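Local structure of uracil-DNA glycosylase (Nitratifractor salsuginis, 5X3G) at residues Leu14-Leu18 / Leu31-Met36; Leu167-Leu172 / Trp186-Ile190; Phe101-Leu106 / Gln137-Ala141; Val97-Phe101 / Leu148-Met152; Leu204-Gly208 / Leu245-Met249. The protein is a uracil-DNA glycosylase family protein, a single chain with a central four-stranded parallel sheet flanked by helices. One frame throughout, in Å; residues are numbered along the deposited sequence.

Contact 1: residues Leu14-Leu18 / Leu31-Met36; sequences LQELL and LLPALM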
# COMPACT_ATOMS: atom_id res chain seq x y z
N LEU A 14 5.13 -15.22 16.42
CA LEU A 14 5.15 -13.96 15.67
C LEU A 14 6.49 -13.75 14.98
O LEU A 14 6.55 -13.26 13.85
CB LEU A 14 4.84 -12.79 16.60
CG LEU A 14 3.44 -12.78 17.21
CD1 LEU A 14 3.23 -11.53 18.07
CD2 LEU A 14 2.38 -12.89 16.13
N GLN A 15 7.59 -14.12 15.65
CA GLN A 15 8.88 -14.12 14.98
C GLN A 15 8.86 -15.08 13.79
O GLN A 15 9.42 -14.78 12.72
CB GLN A 15 9.99 -14.48 15.96
CG GLN A 15 10.17 -13.45 17.08
CD GLN A 15 11.10 -13.93 18.18
OE1 GLN A 15 11.04 -15.09 18.59
NE2 GLN A 15 11.95 -13.03 18.67
N GLU A 16 8.20 -16.23 13.95
CA GLU A 16 8.01 -17.13 12.82
C GLU A 16 7.24 -16.45 11.69
O GLU A 16 7.61 -16.56 10.52
CB GLU A 16 7.29 -18.40 13.25
CG GLU A 16 7.08 -19.38 12.11
CD GLU A 16 6.16 -20.53 12.47
OE1 GLU A 16 6.21 -21.56 11.77
OE2 GLU A 16 5.39 -20.41 13.44
N LEU A 17 6.16 -15.74 12.03
CA LEU A 17 5.36 -15.07 11.01
C LEU A 17 6.19 -14.04 10.26
O LEU A 17 6.06 -13.90 9.04
CB LEU A 17 4.14 -14.40 11.66
CG LEU A 17 3.26 -13.56 10.74
CD1 LEU A 17 2.56 -14.42 9.69
CD2 LEU A 17 2.26 -12.76 11.54
N LEU A 18 7.05 -13.31 10.98
CA LEU A 18 7.93 -12.35 10.32
C LEU A 18 8.89 -13.05 9.37
O LEU A 18 9.11 -12.59 8.24
CB LEU A 18 8.69 -11.53 11.36
CG LEU A 18 8.12 -10.16 11.73
CD1 LEU A 18 6.89 -10.30 12.61
CD2 LEU A 18 9.19 -9.32 12.41
N LEU A 31 7.40 -3.89 15.16
CA LEU A 31 6.35 -4.75 14.63
C LEU A 31 5.83 -5.75 15.66
O LEU A 31 4.63 -6.02 15.70
CB LEU A 31 6.87 -5.48 13.39
CG LEU A 31 5.91 -5.92 12.29
CD1 LEU A 31 4.92 -4.81 11.95
CD2 LEU A 31 6.71 -6.31 11.06
N LEU A 32 6.72 -6.31 16.48
CA LEU A 32 6.27 -7.25 17.51
C LEU A 32 5.35 -6.58 18.54
O LEU A 32 4.29 -7.16 18.84
CB LEU A 32 7.47 -7.92 18.18
CG LEU A 32 7.71 -9.38 17.82
CD1 LEU A 32 7.74 -9.57 16.31
CD2 LEU A 32 9.01 -9.88 18.45
N PRO A 33 5.68 -5.41 19.11
CA PRO A 33 4.68 -4.74 19.96
C PRO A 33 3.35 -4.50 19.27
O PRO A 33 2.30 -4.86 19.81
CB PRO A 33 5.39 -3.42 20.33
CG PRO A 33 6.82 -3.76 20.29
CD PRO A 33 6.98 -4.71 19.14
N ALA A 34 3.38 -3.92 18.07
CA ALA A 34 2.15 -3.66 17.32
C ALA A 34 1.31 -4.93 17.20
O ALA A 34 0.14 -4.95 17.61
CB ALA A 34 2.50 -3.11 15.94
N LEU A 35 1.90 -6.00 16.67
CA LEU A 35 1.18 -7.26 16.52
C LEU A 35 0.67 -7.79 17.86
O LEU A 35 -0.38 -8.44 17.91
CB LEU A 35 2.07 -8.30 15.85
CG LEU A 35 2.30 -8.09 14.35
CD1 LEU A 35 3.38 -9.04 13.83
CD2 LEU A 35 0.99 -8.27 13.60
N MSE A 36 1.39 -7.52 18.94
CA MSE A 36 0.98 -8.05 20.24
C MSE A 36 -0.23 -7.32 20.80
O MSE A 36 -0.73 -7.68 21.87
CB MSE A 36 2.14 -7.99 21.24
CG MSE A 36 3.18 -9.09 21.02
SE MSE A 36 4.56 -9.13 22.39
CE MSE A 36 5.65 -7.62 21.83
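This is a buried, almost entirely apolar helix-helix contact between the first two helices of the chain, 11-20 and 28-35, which cross at a steep angle at the N-terminal end of an alpha/beta fold. The short axes of 14-18 and 31-35 come within 10.9 Å at 119°, and leucine side chains fill the gap between them. Leu14 and Leu18, one turn apart and bonded through Leu18 N to Leu14 O (2.9 Å), both direct their CA-CB bonds at the partner. Leu18 enters a patch formed by Leu31, Leu32 and Leu35: its CD2 lies 4.1 Å from Leu31 CD2, while its CD1 is 3.9 Å from Leu32 CD1. Leu32 starts sideways, but its chi1 of -107° brings the isobutyl end in, where Gln15 joins through its aliphatic CG, 4.0 Å from Leu32 CD2. In all, 338 Å² is buried. Behind the pair, Phe189 of helix 179-196 packs on Ala34 and Leu35, whereas Leu43 and Met46 of helix 40-48 touch Leu14 and Leu17. At the more open end the selenomethionine Met36 closes the row, its CG 3.8 Å from Leu14 CD1, which also lies 4.1 Å from Leu35 CB.

Contact 2: residues Leu167-Leu172 / Trp186-Ile190; sequences LNMALL and WRAFI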
# COMPACT_ATOMS: atom_id res chain seq x y z
N LEU A 167 0.72 0.48 3.52
CA LEU A 167 0.16 -0.07 4.75
C LEU A 167 -1.37 -0.00 4.71
O LEU A 167 -1.94 1.09 4.65
CB LEU A 167 0.70 0.69 5.96
CG LEU A 167 0.18 0.25 7.34
CD1 LEU A 167 0.50 -1.21 7.59
CD2 LEU A 167 0.76 1.14 8.42
N ASN A 168 -2.01 -1.17 4.77
CA ASN A 168 -3.46 -1.26 4.92
C ASN A 168 -3.84 -1.15 6.39
O ASN A 168 -3.08 -1.56 7.28
CB ASN A 168 -3.99 -2.57 4.34
CG ASN A 168 -4.24 -2.50 2.85
OD1 ASN A 168 -4.67 -1.47 2.33
ND2 ASN A 168 -3.98 -3.60 2.15
N MSE A 169 -5.02 -0.59 6.65
CA MSE A 169 -5.50 -0.39 8.02
C MSE A 169 -5.72 -1.72 8.73
O MSE A 169 -5.43 -1.85 9.92
CB MSE A 169 -6.79 0.43 8.03
CG MSE A 169 -6.61 1.87 7.59
SE MSE A 169 -5.51 2.87 8.85
CE MSE A 169 -6.83 4.20 9.39
N ALA A 170 -6.23 -2.70 8.00
CA ALA A 170 -6.25 -4.09 8.42
C ALA A 170 -5.47 -4.91 7.40
O ALA A 170 -5.57 -4.66 6.19
CB ALA A 170 -7.68 -4.63 8.55
N LEU A 171 -4.70 -5.88 7.87
CA LEU A 171 -3.81 -6.65 7.01
C LEU A 171 -4.45 -7.89 6.42
O LEU A 171 -3.79 -8.59 5.64
CB LEU A 171 -2.54 -7.04 7.77
CG LEU A 171 -1.70 -5.91 8.37
CD1 LEU A 171 -0.38 -6.45 8.89
CD2 LEU A 171 -1.47 -4.80 7.35
N LEU A 172 -5.70 -8.20 6.76
CA LEU A 172 -6.34 -9.39 6.21
C LEU A 172 -7.80 -9.09 5.90
O LEU A 172 -8.40 -8.16 6.45
CB LEU A 172 -6.21 -10.59 7.16
CG LEU A 172 -6.80 -10.55 8.58
CD1 LEU A 172 -8.31 -10.77 8.58
CD2 LEU A 172 -6.10 -11.58 9.46
N TRP A 186 -7.62 -4.19 14.11
CA TRP A 186 -6.25 -3.83 13.76
C TRP A 186 -5.89 -2.40 14.15
O TRP A 186 -4.72 -2.01 14.00
CB TRP A 186 -6.02 -4.02 12.26
CG TRP A 186 -5.88 -5.46 11.86
CD1 TRP A 186 -6.88 -6.31 11.51
CD2 TRP A 186 -4.66 -6.20 11.77
NE1 TRP A 186 -6.36 -7.55 11.21
CE2 TRP A 186 -5.00 -7.51 11.36
CE3 TRP A 186 -3.31 -5.90 12.01
CZ2 TRP A 186 -4.04 -8.50 11.18
CZ3 TRP A 186 -2.37 -6.88 11.82
CH2 TRP A 186 -2.73 -8.17 11.41
N ARG A 187 -6.85 -1.62 14.64
CA ARG A 187 -6.59 -0.22 14.95
C ARG A 187 -5.48 -0.08 15.99
O ARG A 187 -4.62 0.80 15.88
CB ARG A 187 -7.87 0.46 15.41
CG ARG A 187 -7.69 1.91 15.81
CD ARG A 187 -9.02 2.53 16.15
NE ARG A 187 -9.97 2.33 15.05
CZ ARG A 187 -11.27 2.14 15.22
NH1 ARG A 187 -11.79 2.13 16.44
NH2 ARG A 187 -12.06 1.96 14.17
N ALA A 188 -5.49 -0.93 17.02
CA ALA A 188 -4.43 -0.88 18.02
C ALA A 188 -3.07 -1.22 17.42
O ALA A 188 -2.05 -0.64 17.82
CB ALA A 188 -4.74 -1.83 19.18
N PHE A 189 -3.04 -2.15 16.46
CA PHE A 189 -1.81 -2.45 15.74
C PHE A 189 -1.30 -1.22 15.00
O PHE A 189 -0.11 -0.89 15.07
CB PHE A 189 -2.06 -3.61 14.76
CG PHE A 189 -0.97 -3.78 13.73
CD1 PHE A 189 0.12 -4.59 14.00
CD2 PHE A 189 -1.06 -3.16 12.49
CE1 PHE A 189 1.12 -4.75 13.06
CE2 PHE A 189 -0.06 -3.33 11.55
CZ PHE A 189 1.03 -4.13 11.83
N ILE A 190 -2.20 -0.52 14.29
CA ILE A 190 -1.78 0.66 13.54
C ILE A 190 -1.27 1.75 14.49
O ILE A 190 -0.22 2.35 14.25
CB ILE A 190 -2.93 1.18 12.66
CG1 ILE A 190 -3.33 0.13 11.62
CG2 ILE A 190 -2.51 2.46 11.96
CD1 ILE A 190 -2.21 -0.26 10.69
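Trp186, Ile190 and Leu171 lose the most area here (102, 73 and 58 Å²), and they tie helix 179-196 to the chain leaving strand 164-168, an edge strand of the parallel sheet. The helix belongs to a beta-alpha-beta connection that runs on to strand 203-207, with strand 73-77 lying between the two in the sheet. Trp186 lays one indole face against the backbone after the strand. Ala170 CA stands 4.0 Å from the centroid of its five-membered ring, 26° off the normal, and Leu171 CB stands 4.0 Å from that of the six-membered ring, 17° off; both are CH-pi contacts. The polar edge of the indole is satisfied elsewhere, through a hydrogen bond from NE1 to Tyr42 of helix 40-48. Leu171 also reaches Phe189, with CD1 4.0 Å from CZ. Ile190, one turn beyond Trp186, packs at the strand end: its CD1 is 4.0 Å from Leu167 CD2, and its CG2 is 4.3 Å from SE of selenomethionine Met169. The backbones come close as well, Ala170 and Trp186 having CA atoms 5.3 Å apart. Between the two large side chains sits one carbonyl, Met169 O, 3.2 Å from Trp186 CB and 3.3 Å from Ile190 CG1.

Contact 3: residues Phe101-Leu106 / Gln137-Ala141; sequences FSPRGL and QEAIA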
# COMPACT_ATOMS: atom_id res chain seq x y z
N PHE A 101 1.18 -2.15 -19.64
CA PHE A 101 0.79 -1.63 -20.94
C PHE A 101 0.39 -2.76 -21.87
O PHE A 101 0.64 -3.94 -21.63
CB PHE A 101 1.94 -0.82 -21.56
CG PHE A 101 2.33 0.39 -20.75
CD1 PHE A 101 1.57 1.55 -20.80
CD2 PHE A 101 3.45 0.36 -19.95
CE1 PHE A 101 1.93 2.66 -20.05
CE2 PHE A 101 3.81 1.47 -19.20
CZ PHE A 101 3.05 2.62 -19.25
N SER A 102 -0.27 -2.37 -22.96
CA SER A 102 -0.65 -3.25 -24.05
C SER A 102 -0.36 -2.52 -25.36
O SER A 102 -0.07 -1.32 -25.33
CB SER A 102 -2.13 -3.64 -23.94
OG SER A 102 -2.96 -2.61 -24.45
N PRO A 103 -0.41 -3.19 -26.51
CA PRO A 103 -0.30 -2.45 -27.78
C PRO A 103 -1.36 -1.38 -27.92
O PRO A 103 -1.19 -0.44 -28.71
CB PRO A 103 -0.47 -3.55 -28.83
CG PRO A 103 0.04 -4.78 -28.16
CD PRO A 103 -0.39 -4.65 -26.72
N ARG A 104 -2.44 -1.48 -27.15
CA ARG A 104 -3.60 -0.62 -27.34
C ARG A 104 -3.58 0.56 -26.39
O ARG A 104 -4.36 1.51 -26.55
CB ARG A 104 -4.86 -1.47 -27.15
CG ARG A 104 -4.92 -2.64 -28.12
CD ARG A 104 -5.30 -3.94 -27.42
NE ARG A 104 -6.62 -3.90 -26.81
CZ ARG A 104 -6.86 -4.19 -25.53
NH1 ARG A 104 -8.10 -4.14 -25.06
NH2 ARG A 104 -5.86 -4.52 -24.73
N GLY A 105 -2.70 0.53 -25.39
CA GLY A 105 -2.62 1.56 -24.38
C GLY A 105 -2.26 0.95 -23.04
O GLY A 105 -1.20 0.33 -22.91
N LEU A 106 -3.12 1.12 -22.04
CA LEU A 106 -2.97 0.41 -20.79
C LEU A 106 -3.57 -0.99 -20.91
O LEU A 106 -4.50 -1.22 -21.69
CB LEU A 106 -3.64 1.17 -19.64
CG LEU A 106 -3.12 2.58 -19.37
CD1 LEU A 106 -4.11 3.34 -18.49
CD2 LEU A 106 -1.74 2.55 -18.72
N GLN A 137 -6.25 6.24 -24.33
CA GLN A 137 -5.52 5.03 -24.71
C GLN A 137 -4.70 5.24 -25.97
O GLN A 137 -3.67 4.58 -26.15
CB GLN A 137 -6.50 3.87 -24.90
CG GLN A 137 -7.12 3.33 -23.63
CD GLN A 137 -6.25 2.30 -22.94
OE1 GLN A 137 -5.27 2.64 -22.28
NE2 GLN A 137 -6.60 1.03 -23.11
N GLU A 138 -5.14 6.13 -26.86
CA GLU A 138 -4.39 6.40 -28.08
C GLU A 138 -3.10 7.15 -27.78
O GLU A 138 -2.02 6.78 -28.25
CB GLU A 138 -5.26 7.18 -29.07
N ALA A 139 -3.21 8.23 -26.99
CA ALA A 139 -2.02 8.95 -26.57
C ALA A 139 -1.06 8.04 -25.82
O ALA A 139 0.16 8.11 -26.02
CB ALA A 139 -2.41 10.15 -25.70
N ILE A 140 -1.59 7.17 -24.96
CA ILE A 140 -0.73 6.27 -24.19
C ILE A 140 -0.05 5.26 -25.10
O ILE A 140 1.15 4.98 -24.95
CB ILE A 140 -1.55 5.58 -23.08
CG1 ILE A 140 -1.93 6.59 -22.00
CG2 ILE A 140 -0.77 4.41 -22.48
CD1 ILE A 140 -2.73 6.00 -20.86
N ALA A 141 -0.78 4.72 -26.08
CA ALA A 141 -0.17 3.79 -27.02
C ALA A 141 0.93 4.47 -27.83
O ALA A 141 1.96 3.85 -28.13
CB ALA A 141 -1.24 3.21 -27.95
O HOH W 1 -6.59 -2.25 -23.18
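Gln137 folds its carboxamide over the backbone of Gly105 and Leu106, placing OE1 2.6 Å from Leu106 N in a nearly straight hydrogen bond (N-H...O angle 173°). The same amide returns a weak bond from its NE2 to Leu106 O at 3.4 Å, so one side chain grips both the NH and the CO of a single residue. Water 1 donates to that carbonyl, Leu106 O, at 2.8 Å. Such a close approach depends on Gly105: an ideal CB there would lie 2.4 Å from Gln137 OE1, and the backbone angles of 144/-121 would jam it against the preceding carbonyl as well. The segment 101-106 is a small beta hairpin, its strands 101-102 and 105-106 joined by a type I turn from Ser102 to Gly105. Ser102 N bonds to Gly105 O at 2.9 Å and Gly105 N to Ser102 O at 3.2 Å, while an ST turn links Arg104 N to Ser102 OG at 3.0 Å. Against this hairpin helix 137-141 sets Ile140, whose CD1 is 3.8 Å from Leu106 CG and whose CG2 meets the edge of the Phe101 ring 4.0 Å from CE1. Ala141 CB presses on the turn, 3.7 Å from Pro103 O.

Contact 4: residues Val97-Phe101 / Leu148-Met152; sequences VREIF and LVSQM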
# COMPACT_ATOMS: atom_id res chain seq x y z
N VAL A 97 -3.03 -7.32 -11.55
CA VAL A 97 -2.30 -6.64 -12.61
C VAL A 97 -0.89 -7.20 -12.69
O VAL A 97 -0.19 -7.30 -11.68
CB VAL A 97 -2.28 -5.12 -12.36
CG1 VAL A 97 -1.61 -4.41 -13.52
CG2 VAL A 97 -3.69 -4.59 -12.13
N ARG A 98 -0.47 -7.56 -13.90
CA ARG A 98 0.91 -7.92 -14.15
C ARG A 98 1.51 -6.93 -15.13
O ARG A 98 2.25 -6.02 -14.72
CB ARG A 98 1.00 -9.36 -14.67
CG ARG A 98 0.80 -10.40 -13.58
CD ARG A 98 0.80 -11.81 -14.13
NE ARG A 98 -0.34 -12.05 -15.01
CZ ARG A 98 -0.64 -13.23 -15.53
NH1 ARG A 98 0.12 -14.28 -15.26
NH2 ARG A 98 -1.70 -13.36 -16.32
N GLU A 99 1.19 -7.07 -16.41
CA GLU A 99 1.66 -6.11 -17.40
C GLU A 99 0.93 -4.78 -17.25
O GLU A 99 -0.28 -4.74 -17.05
CB GLU A 99 1.47 -6.66 -18.82
CG GLU A 99 2.38 -7.84 -19.19
CD GLU A 99 2.05 -9.10 -18.42
OE1 GLU A 99 0.85 -9.37 -18.21
OE2 GLU A 99 2.99 -9.82 -18.03
N ILE A 100 1.69 -3.69 -17.34
CA ILE A 100 1.09 -2.36 -17.21
C ILE A 100 0.48 -1.92 -18.53
O ILE A 100 -0.63 -1.37 -18.56
CB ILE A 100 2.13 -1.35 -16.71
CG1 ILE A 100 2.66 -1.75 -15.33
CG2 ILE A 100 1.55 0.06 -16.68
CD1 ILE A 100 1.60 -1.76 -14.25
N PHE A 101 1.18 -2.15 -19.64
CA PHE A 101 0.79 -1.63 -20.94
C PHE A 101 0.39 -2.76 -21.87
O PHE A 101 0.64 -3.94 -21.63
CB PHE A 101 1.94 -0.82 -21.56
CG PHE A 101 2.33 0.39 -20.75
CD1 PHE A 101 1.57 1.55 -20.80
CD2 PHE A 101 3.45 0.36 -19.95
CE1 PHE A 101 1.93 2.66 -20.05
CE2 PHE A 101 3.81 1.47 -19.20
CZ PHE A 101 3.05 2.62 -19.25
N LEU A 148 10.18 3.14 -19.36
CA LEU A 148 9.19 3.01 -18.31
C LEU A 148 9.07 1.56 -17.84
O LEU A 148 9.46 0.62 -18.54
CB LEU A 148 7.83 3.51 -18.78
CG LEU A 148 7.80 4.94 -19.34
CD1 LEU A 148 6.39 5.34 -19.73
CD2 LEU A 148 8.40 5.91 -18.34
N VAL A 149 8.52 1.39 -16.63
CA VAL A 149 8.27 0.05 -16.12
C VAL A 149 7.33 -0.69 -17.07
O VAL A 149 6.57 -0.09 -17.84
CB VAL A 149 7.68 0.10 -14.70
CG1 VAL A 149 8.67 0.70 -13.72
CG2 VAL A 149 6.37 0.87 -14.69
N SER A 150 7.39 -2.02 -17.00
CA SER A 150 6.48 -2.87 -17.74
C SER A 150 5.62 -3.76 -16.86
O SER A 150 4.67 -4.35 -17.36
CB SER A 150 7.25 -3.76 -18.73
OG SER A 150 7.96 -4.78 -18.06
N GLN A 151 5.93 -3.85 -15.56
CA GLN A 151 5.27 -4.79 -14.67
C GLN A 151 4.82 -4.07 -13.40
O GLN A 151 5.52 -3.18 -12.90
CB GLN A 151 6.20 -5.96 -14.32
CG GLN A 151 6.45 -6.91 -15.49
CD GLN A 151 5.26 -7.80 -15.78
OE1 GLN A 151 4.64 -8.34 -14.87
NE2 GLN A 151 4.93 -7.94 -17.06
N MSE A 152 3.65 -4.46 -12.89
CA MSE A 152 3.13 -3.92 -11.63
C MSE A 152 4.08 -4.22 -10.48
O MSE A 152 4.21 -3.42 -9.54
CB MSE A 152 1.74 -4.50 -11.36
CG MSE A 152 1.18 -4.28 -9.97
SE MSE A 152 0.78 -2.41 -9.63
CE MSE A 152 -0.79 -2.20 -10.77
O HOH W 2 3.54 -3.41 -19.81
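Backbone hydrogen bonds come first. Segments 97-101 and 148-152 run antiparallel and make a single beta bridge at Glu99 and Gln151, whose CA atoms are 4.7 Å apart. Met152 N donates to Arg98 O at 2.8 Å (162°) and Ile100 N to Ser150 O at 3.1 Å (163°); since these bonds lie one residue to either side, Glu99-Gln151 is a non-hydrogen-bonded pair. Two CA-H...O contacts reinforce it: Gln151 CA to Arg98 O at 3.3 Å and Glu99 CA to Ser150 O at 3.5 Å. Water 2 continues the polar links beyond the bridge, accepting from Phe101 N at 2.7 Å and donating to Ser150 O at 2.9 Å. On the solvent side, Gln151 NE2 donates to Glu99 OE2 at 2.9 Å. Apolar contacts occupy the other face, where selenomethionine Met152 puts its CE 3.6 Å from Val97 CG1 and its CB 4.0 Å from Ile100 CD1. Farther along, the Phe101 ring turns its edge to Val149 O, 3.4 Å from CE2, and its CZ is 4.3 Å from Leu148 CD1. Gln151 is the N-cap of helix 152-161, and Glu154 of that helix accepts from both Ser150 N and Gln151 N. The chemistry therefore implies that a first-turn helix amide, Met152 N, finds its acceptor in the neighbouring loop, which anchors the helix start to 97-101.

Contact 5: residues Leu204-Gly208 / Leu245-Met249; sequences LILFG and LFGPM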
# COMPACT_ATOMS: atom_id res chain seq x y z
N LEU A 204 2.61 10.69 6.36
CA LEU A 204 1.44 9.90 6.03
C LEU A 204 0.80 10.43 4.75
O LEU A 204 0.48 11.62 4.66
CB LEU A 204 0.42 9.93 7.17
CG LEU A 204 0.91 9.61 8.59
CD1 LEU A 204 -0.27 9.61 9.56
CD2 LEU A 204 1.66 8.29 8.64
N ILE A 205 0.61 9.55 3.77
CA ILE A 205 -0.10 9.89 2.54
C ILE A 205 -1.53 9.37 2.68
O ILE A 205 -1.75 8.16 2.77
CB ILE A 205 0.59 9.30 1.30
CG1 ILE A 205 2.01 9.85 1.18
CG2 ILE A 205 -0.23 9.60 0.05
CD1 ILE A 205 2.85 9.10 0.18
N LEU A 206 -2.49 10.28 2.70
CA LEU A 206 -3.86 9.97 3.08
C LEU A 206 -4.78 10.22 1.89
O LEU A 206 -5.13 11.37 1.60
CB LEU A 206 -4.27 10.79 4.30
CG LEU A 206 -3.30 10.66 5.48
CD1 LEU A 206 -3.56 11.75 6.52
CD2 LEU A 206 -3.40 9.27 6.12
N PHE A 207 -5.18 9.15 1.22
CA PHE A 207 -6.08 9.23 0.07
C PHE A 207 -7.52 9.35 0.57
O PHE A 207 -8.05 8.42 1.18
CB PHE A 207 -5.93 8.01 -0.83
CG PHE A 207 -4.74 8.07 -1.74
CD1 PHE A 207 -4.25 9.28 -2.19
CD2 PHE A 207 -4.13 6.90 -2.17
CE1 PHE A 207 -3.16 9.33 -3.04
CE2 PHE A 207 -3.04 6.95 -3.02
CZ PHE A 207 -2.55 8.16 -3.45
N GLY A 208 -8.15 10.49 0.30
CA GLY A 208 -9.58 10.64 0.53
C GLY A 208 -9.97 10.39 1.98
O GLY A 208 -9.40 10.96 2.92
N LEU A 245 3.45 15.63 -5.16
CA LEU A 245 3.86 14.60 -4.21
C LEU A 245 4.57 13.44 -4.90
O LEU A 245 5.67 13.04 -4.50
CB LEU A 245 2.65 14.09 -3.42
CG LEU A 245 2.94 12.89 -2.51
CD1 LEU A 245 4.04 13.22 -1.52
CD2 LEU A 245 1.69 12.46 -1.78
N PHE A 246 3.96 12.89 -5.96
CA PHE A 246 4.46 11.68 -6.58
C PHE A 246 5.43 11.93 -7.72
O PHE A 246 6.18 11.03 -8.09
CB PHE A 246 3.29 10.83 -7.09
CG PHE A 246 2.40 10.33 -6.00
CD1 PHE A 246 2.84 9.36 -5.11
CD2 PHE A 246 1.12 10.84 -5.84
CE1 PHE A 246 2.02 8.90 -4.10
CE2 PHE A 246 0.30 10.38 -4.83
CZ PHE A 246 0.75 9.42 -3.96
N GLY A 247 5.41 13.13 -8.30
CA GLY A 247 6.31 13.49 -9.37
C GLY A 247 7.76 13.17 -9.10
O GLY A 247 8.42 12.48 -9.89
N PRO A 248 8.30 13.65 -7.97
CA PRO A 248 9.71 13.36 -7.66
C PRO A 248 10.03 11.89 -7.51
O PRO A 248 11.22 11.52 -7.53
CB PRO A 248 9.93 14.11 -6.34
CG PRO A 248 8.94 15.21 -6.37
CD PRO A 248 7.73 14.62 -7.03
N MSE A 249 9.03 11.04 -7.36
CA MSE A 249 9.27 9.62 -7.19
C MSE A 249 9.53 8.91 -8.51
O MSE A 249 10.18 7.87 -8.54
CB MSE A 249 8.09 8.98 -6.47
CG MSE A 249 7.79 9.59 -5.12
SE MSE A 249 6.53 8.45 -4.17
CE MSE A 249 5.79 9.73 -2.91
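Ile205 is the main bump of this contact, projecting from strand 203-207 into a hollow lined by Leu245 and Phe246 of helix 240-246 and the selenomethionine Met249 of the 3-10 segment after it. The fit is loose at the backbone, where the nearest CA atoms, of Ile205 and Leu245, are 9.1 Å apart, so side chains must span the gap. Ile205 CG2 lies 3.9 Å from Leu245 CD2 and 4.1 Å from Phe246 CZ, while its ethyl arm extends to the far wall, with CD1 4.3 Å from Met249 CE. Two residues along the strand, Phe207 leans in from a sideways CA-CB bond and brings CZ to 3.6 Å from Phe246 CZ. The two rings meet rim to rim, centroids 6.0 Å apart and planes at 44°, without stacking. Within the 3-10 segment, 247-249, Met249 N is bonded to Phe246 O at 2.9 Å, and Met249 also faces Ile205. Helix and sheet thus pack in the layered manner of an alpha/beta fold, with strand 203-207 inside the sheet between 73-77 and 225-228. Around the edges, Tyr73 and Leu228 from those strands touch both Ile205 and Leu245, and Phe119 meets Phe246 edge-to-face. With 169 Å² buried and only carbon atoms in the closest pairs, the chemistry implies attachment by shape fit and exclusion of water, with no polar bond fixing the register of helix end and strand.

How the contacts relate
The five contacts fall into two touching pairs with contact 5 separate. Contacts 1 and 2, with centres 13 Å apart, join at Phe189, whose CD1 is 3.4 Å from Ala34 CB; helix 28-35 thereby rests on the helix that packs against strand 164-168. Contacts 3 and 4, centres 12 Å apart, share Phe101, and residues 101-141 of contact 3 fall between the bridge residues Glu99 and Gln151 of contact 4. Contact 5 reaches the same parallel sheet as contact 2, about 20 Å away between centres and about 7 Å between nearest atoms. The extremes, contacts 1 and 3, lie about 43 Å apart, centre to centre, on opposite sides of the chain's centre.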